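Local coordinates for protein endoglucanase (PDB 6VC5) that probably hydrolyses internal beta-1,4-glucosidic linkages in cellulose and related beta-glucans, as a member of glycoside hydrolase family 8, at residues S31-M40 and F52-L63. Numbering follows the deposited sequence.
Sequences SHSEGQGYGM and FEVIWVWARTNL
F52 meets M40 through the edge of its ring: CD1 lies 3.3 Å from M40 O, close to the ring plane, while CE1 rests on M40 CB. One turn on, I55 points at the facing helix and divides its branches between two neighbours. Its CD1 packs against the backbone of G39, and its CG2 touches M40 CG at 3.5 Å as the two side chains run past each other in opposite directions. W56 receives the end of the methionine. A bend at chi3 (66°) turns M40 CE onto W56 CB and CE3, with 3.6 Å between M40 CE and W56 CE3; M40 SD makes an oblique Met-aromatic contact with the six-membered ring, and M40 CE also reaches F52 CZ, so the M40 methyl sits between the two aromatic side chains. W58 meets Q36 with the CE3/CZ3 side of its indole, and the folded chain of Q36 (chi2 -59°) crosses it at about a right angle, its amide plane inclined 49° to the ring. Q36 CD lies 3.7 Å from W58 CE3, and W58 CH2 touches S31 CB. The Q36 amide gives only a weak bond across the contact, from NE2 to I55 O (3.5 Å); it is pinned instead by the loop backbone, OE1 accepting from I22 N and NE2 donating to G20 O. A59 CB lies 4.0 Å from Q36 CB, and L63 closes the row with CD1 against the backbone of S33 at the helix start. Consecutive, nearly antiparallel helices 33-46 and 49-62, whose local axes approach to 9.2 Å, form a helical hairpin, as in the (alpha/alpha)6 barrel of family 8 glycoside hydrolases. Helix 90-106 packs on M40 and F52, and at the other end strand 74-76 pairs with strand 30-32 and touches L63.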
loop_
_atom_site.group_PDB
_atom_site.type_symbol
_atom_site.label_atom_id
_atom_site.label_comp_id
_atom_site.label_asym_id
_atom_site.label_seq_id
_atom_site.Cartn_x
_atom_site.Cartn_y
_atom_site.Cartn_z
ATOM N N SER A 31 0.092 -15.349 -7.052
ATOM C CA SER A 31 1.027 -14.379 -6.495
ATOM C C SER A 31 0.705 -13.039 -7.130
ATOM O O SER A 31 0.250 -12.977 -8.274
ATOM C CB SER A 31 2.485 -14.740 -6.786
ATOM O OG SER A 31 2.930 -15.813 -5.959
ATOM N N HIS A 32 0.907 -11.961 -6.377
ATOM C CA HIS A 32 0.498 -10.614 -6.778
ATOM C C HIS A 32 1.696 -9.689 -6.773
ATOM O O HIS A 32 2.642 -9.930 -6.062
ATOM C CB HIS A 32 -0.541 -10.041 -5.801
ATOM C CG HIS A 32 -1.837 -10.777 -5.792
ATOM N ND1 HIS A 32 -2.375 -11.305 -4.646
ATOM C CD2 HIS A 32 -2.706 -11.073 -6.784
ATOM C CE1 HIS A 32 -3.520 -11.902 -4.934
ATOM N NE2 HIS A 32 -3.742 -11.778 -6.225
ATOM N N SER A 33 1.642 -8.618 -7.550
ATOM C CA SER A 33 2.725 -7.636 -7.475
ATOM C C SER A 33 2.814 -7.019 -6.083
ATOM O O SER A 33 3.911 -6.742 -5.595
ATOM C CB SER A 33 2.589 -6.557 -8.563
ATOM O OG SER A 33 1.409 -5.778 -8.391
ATOM N N GLU A 34 1.674 -6.819 -5.415
ATOM C CA GLU A 34 1.702 -6.278 -4.063
ATOM C C GLU A 34 2.397 -7.247 -3.112
ATOM O O GLU A 34 3.186 -6.835 -2.258
ATOM C CB GLU A 34 0.269 -5.994 -3.603
ATOM C CG GLU A 34 0.127 -5.461 -2.183
ATOM C CD GLU A 34 -1.334 -5.262 -1.773
ATOM O OE1 GLU A 34 -2.238 -5.581 -2.582
ATOM O OE2 GLU A 34 -1.577 -4.779 -0.641
ATOM N N GLY A 35 2.140 -8.545 -3.275
ATOM C CA GLY A 35 2.772 -9.536 -2.415
ATOM C C GLY A 35 4.268 -9.662 -2.639
ATOM O O GLY A 35 5.036 -9.808 -1.688
ATOM N N GLN A 36 4.702 -9.650 -3.899
ATOM C CA GLN A 36 6.142 -9.646 -4.150
ATOM C C GLN A 36 6.764 -8.377 -3.576
ATOM O O GLN A 36 7.859 -8.405 -2.987
ATOM C CB GLN A 36 6.412 -9.743 -5.654
ATOM C CG GLN A 36 5.869 -11.008 -6.335
ATOM C CD GLN A 36 6.425 -12.284 -5.737
ATOM O OE1 GLN A 36 5.677 -13.116 -5.241
ATOM N NE2 GLN A 36 7.751 -12.441 -5.783
ATOM N N GLY A 37 6.038 -7.260 -3.687
ATOM C CA GLY A 37 6.522 -6.013 -3.129
ATOM C C GLY A 37 6.688 -6.071 -1.626
ATOM O O GLY A 37 7.677 -5.571 -1.086
ATOM N N TYR A 38 5.725 -6.686 -0.929
ATOM C CA TYR A 38 5.866 -6.864 0.514
ATOM C C TYR A 38 7.062 -7.745 0.845
ATOM O O TYR A 38 7.823 -7.452 1.774
ATOM C CB TYR A 38 4.590 -7.459 1.128
ATOM C CG TYR A 38 3.402 -6.528 1.168
ATOM C CD1 TYR A 38 3.557 -5.169 1.414
ATOM C CD2 TYR A 38 2.124 -7.022 0.973
ATOM C CE1 TYR A 38 2.461 -4.321 1.449
ATOM C CE2 TYR A 38 1.027 -6.189 1.010
ATOM C CZ TYR A 38 1.198 -4.842 1.239
ATOM O OH TYR A 38 0.083 -4.024 1.260
ATOM N N GLY A 39 7.222 -8.856 0.120
ATOM C CA GLY A 39 8.357 -9.727 0.375
ATOM C C GLY A 39 9.677 -9.006 0.193
ATOM O O GLY A 39 10.591 -9.138 1.013
ATOM N N MET A 40 9.774 -8.203 -0.871
ATOM C CA MET A 40 10.982 -7.425 -1.122
ATOM C C MET A 40 11.188 -6.356 -0.050
ATOM O O MET A 40 12.302 -6.170 0.460
ATOM C CB MET A 40 10.878 -6.808 -2.514
ATOM C CG MET A 40 10.998 -7.829 -3.638
ATOM S SD MET A 40 10.580 -7.081 -5.253
ATOM C CE MET A 40 11.954 -5.886 -5.460
ATOM N N PHE A 52 15.695 -11.469 -0.617
ATOM C CA PHE A 52 15.378 -10.333 -1.479
ATOM C C PHE A 52 15.718 -10.649 -2.926
ATOM O O PHE A 52 14.902 -10.426 -3.833
ATOM C CB PHE A 52 16.152 -9.084 -1.035
ATOM C CG PHE A 52 15.850 -7.871 -1.884
ATOM C CD1 PHE A 52 14.852 -6.985 -1.500
ATOM C CD2 PHE A 52 16.488 -7.666 -3.101
ATOM C CE1 PHE A 52 14.534 -5.885 -2.276
ATOM C CE2 PHE A 52 16.156 -6.580 -3.901
ATOM C CZ PHE A 52 15.180 -5.688 -3.490
ATOM N N GLU A 53 16.924 -11.186 -3.148
ATOM C CA GLU A 53 17.436 -11.411 -4.497
ATOM C C GLU A 53 16.497 -12.293 -5.312
ATOM O O GLU A 53 16.174 -11.972 -6.463
ATOM C CB GLU A 53 18.836 -12.039 -4.414
ATOM C CG GLU A 53 19.753 -11.761 -5.608
ATOM C CD GLU A 53 21.215 -11.568 -5.201
ATOM O OE1 GLU A 53 22.048 -11.203 -6.064
ATOM O OE2 GLU A 53 21.532 -11.767 -4.007
ATOM N N VAL A 54 16.031 -13.402 -4.723
ATOM C CA VAL A 54 15.163 -14.323 -5.461
ATOM C C VAL A 54 13.739 -13.778 -5.607
ATOM O O VAL A 54 13.078 -14.034 -6.619
ATOM C CB VAL A 54 15.193 -15.759 -4.895
ATOM C CG1 VAL A 54 16.612 -16.359 -5.010
ATOM C CG2 VAL A 54 14.679 -15.814 -3.471
ATOM N N ILE A 55 13.231 -13.039 -4.610
ATOM C CA ILE A 55 11.891 -12.462 -4.743
ATOM C C ILE A 55 11.855 -11.441 -5.878
ATOM O O ILE A 55 10.932 -11.433 -6.699
ATOM C CB ILE A 55 11.425 -11.856 -3.408
ATOM C CG1 ILE A 55 11.392 -12.912 -2.305
ATOM C CG2 ILE A 55 10.038 -11.206 -3.594
ATOM C CD1 ILE A 55 11.360 -12.307 -0.910
ATOM N N TRP A 56 12.880 -10.594 -5.963
ATOM C CA TRP A 56 12.963 -9.633 -7.058
ATOM C C TRP A 56 13.151 -10.315 -8.416
ATOM O O TRP A 56 12.473 -9.962 -9.384
ATOM C CB TRP A 56 14.060 -8.608 -6.771
ATOM C CG TRP A 56 14.434 -7.738 -7.946
ATOM C CD1 TRP A 56 15.708 -7.482 -8.390
ATOM C CD2 TRP A 56 13.559 -6.976 -8.799
ATOM N NE1 TRP A 56 15.673 -6.635 -9.463
ATOM C CE2 TRP A 56 14.372 -6.316 -9.744
ATOM C CE3 TRP A 56 12.170 -6.815 -8.881
ATOM C CZ2 TRP A 56 13.845 -5.492 -10.744
ATOM C CZ3 TRP A 56 11.652 -5.985 -9.880
ATOM C CH2 TRP A 56 12.492 -5.342 -10.793
ATOM N N VAL A 57 14.064 -11.285 -8.518
ATOM C CA VAL A 57 14.254 -11.957 -9.805
ATOM C C VAL A 57 12.958 -12.617 -10.270
ATOM O O VAL A 57 12.600 -12.545 -11.455
ATOM C CB VAL A 57 15.434 -12.946 -9.751
ATOM C CG1 VAL A 57 15.450 -13.820 -10.985
ATOM C CG2 VAL A 57 16.736 -12.178 -9.659
ATOM N N TRP A 58 12.210 -13.236 -9.349
ATOM C CA TRP A 58 10.941 -13.833 -9.749
ATOM C C TRP A 58 9.970 -12.774 -10.262
ATOM O O TRP A 58 9.335 -12.952 -11.313
ATOM C CB TRP A 58 10.312 -14.638 -8.606
ATOM C CG TRP A 58 9.163 -15.489 -9.105
ATOM C CD1 TRP A 58 9.231 -16.778 -9.545
ATOM C CD2 TRP A 58 7.795 -15.077 -9.277
ATOM N NE1 TRP A 58 7.984 -17.201 -9.952
ATOM C CE2 TRP A 58 7.091 -16.173 -9.806
ATOM C CE3 TRP A 58 7.102 -13.890 -9.021
ATOM C CZ2 TRP A 58 5.715 -16.120 -10.077
ATOM C CZ3 TRP A 58 5.734 -13.838 -9.294
ATOM C CH2 TRP A 58 5.062 -14.949 -9.816
ATOM N N ALA A 59 9.850 -11.654 -9.543
ATOM C CA ALA A 59 8.908 -10.614 -9.961
ATOM C C ALA A 59 9.314 -10.001 -11.297
ATOM O O ALA A 59 8.464 -9.734 -12.155
ATOM C CB ALA A 59 8.817 -9.526 -8.896
ATOM N N ARG A 60 10.609 -9.729 -11.479
ATOM C CA ARG A 60 11.066 -9.143 -12.734
ATOM C C ARG A 60 10.819 -10.094 -13.896
ATOM O O ARG A 60 10.338 -9.683 -14.961
ATOM C CB ARG A 60 12.553 -8.818 -12.617
ATOM C CG ARG A 60 13.111 -8.022 -13.779
ATOM C CD ARG A 60 14.616 -7.850 -13.614
ATOM N NE ARG A 60 15.322 -9.122 -13.753
ATOM C CZ ARG A 60 16.492 -9.402 -13.184
ATOM N NH1 ARG A 60 17.103 -8.497 -12.433
ATOM N NH2 ARG A 60 17.052 -10.593 -13.368
ATOM N N THR A 61 11.111 -11.382 -13.692
ATOM C CA THR A 61 10.994 -12.378 -14.749
ATOM C C THR A 61 9.544 -12.630 -15.134
ATOM O O THR A 61 9.227 -12.765 -16.321
ATOM C CB THR A 61 11.643 -13.677 -14.279
ATOM O OG1 THR A 61 13.030 -13.443 -14.006
ATOM C CG2 THR A 61 11.491 -14.787 -15.334
ATOM N N ASN A 62 8.646 -12.689 -14.152
ATOM C CA ASN A 62 7.297 -13.171 -14.410
ATOM C C ASN A 62 6.241 -12.083 -14.496
ATOM O O ASN A 62 5.225 -12.293 -15.176
ATOM C CB ASN A 62 6.876 -14.196 -13.350
ATOM C CG ASN A 62 7.662 -15.481 -13.453
ATOM O OD1 ASN A 62 7.351 -16.346 -14.277
ATOM N ND2 ASN A 62 8.700 -15.609 -12.636
ATOM N N LEU A 63 6.436 -10.945 -13.828
ATOM C CA LEU A 63 5.416 -9.904 -13.760
ATOM C C LEU A 63 5.779 -8.612 -14.474
ATOM O O LEU A 63 4.876 -7.922 -14.942
ATOM C CB LEU A 63 5.058 -9.565 -12.301
ATOM C CG LEU A 63 4.480 -10.693 -11.445
ATOM C CD1 LEU A 63 4.216 -10.159 -10.028
ATOM C CD2 LEU A 63 3.216 -11.245 -12.078
#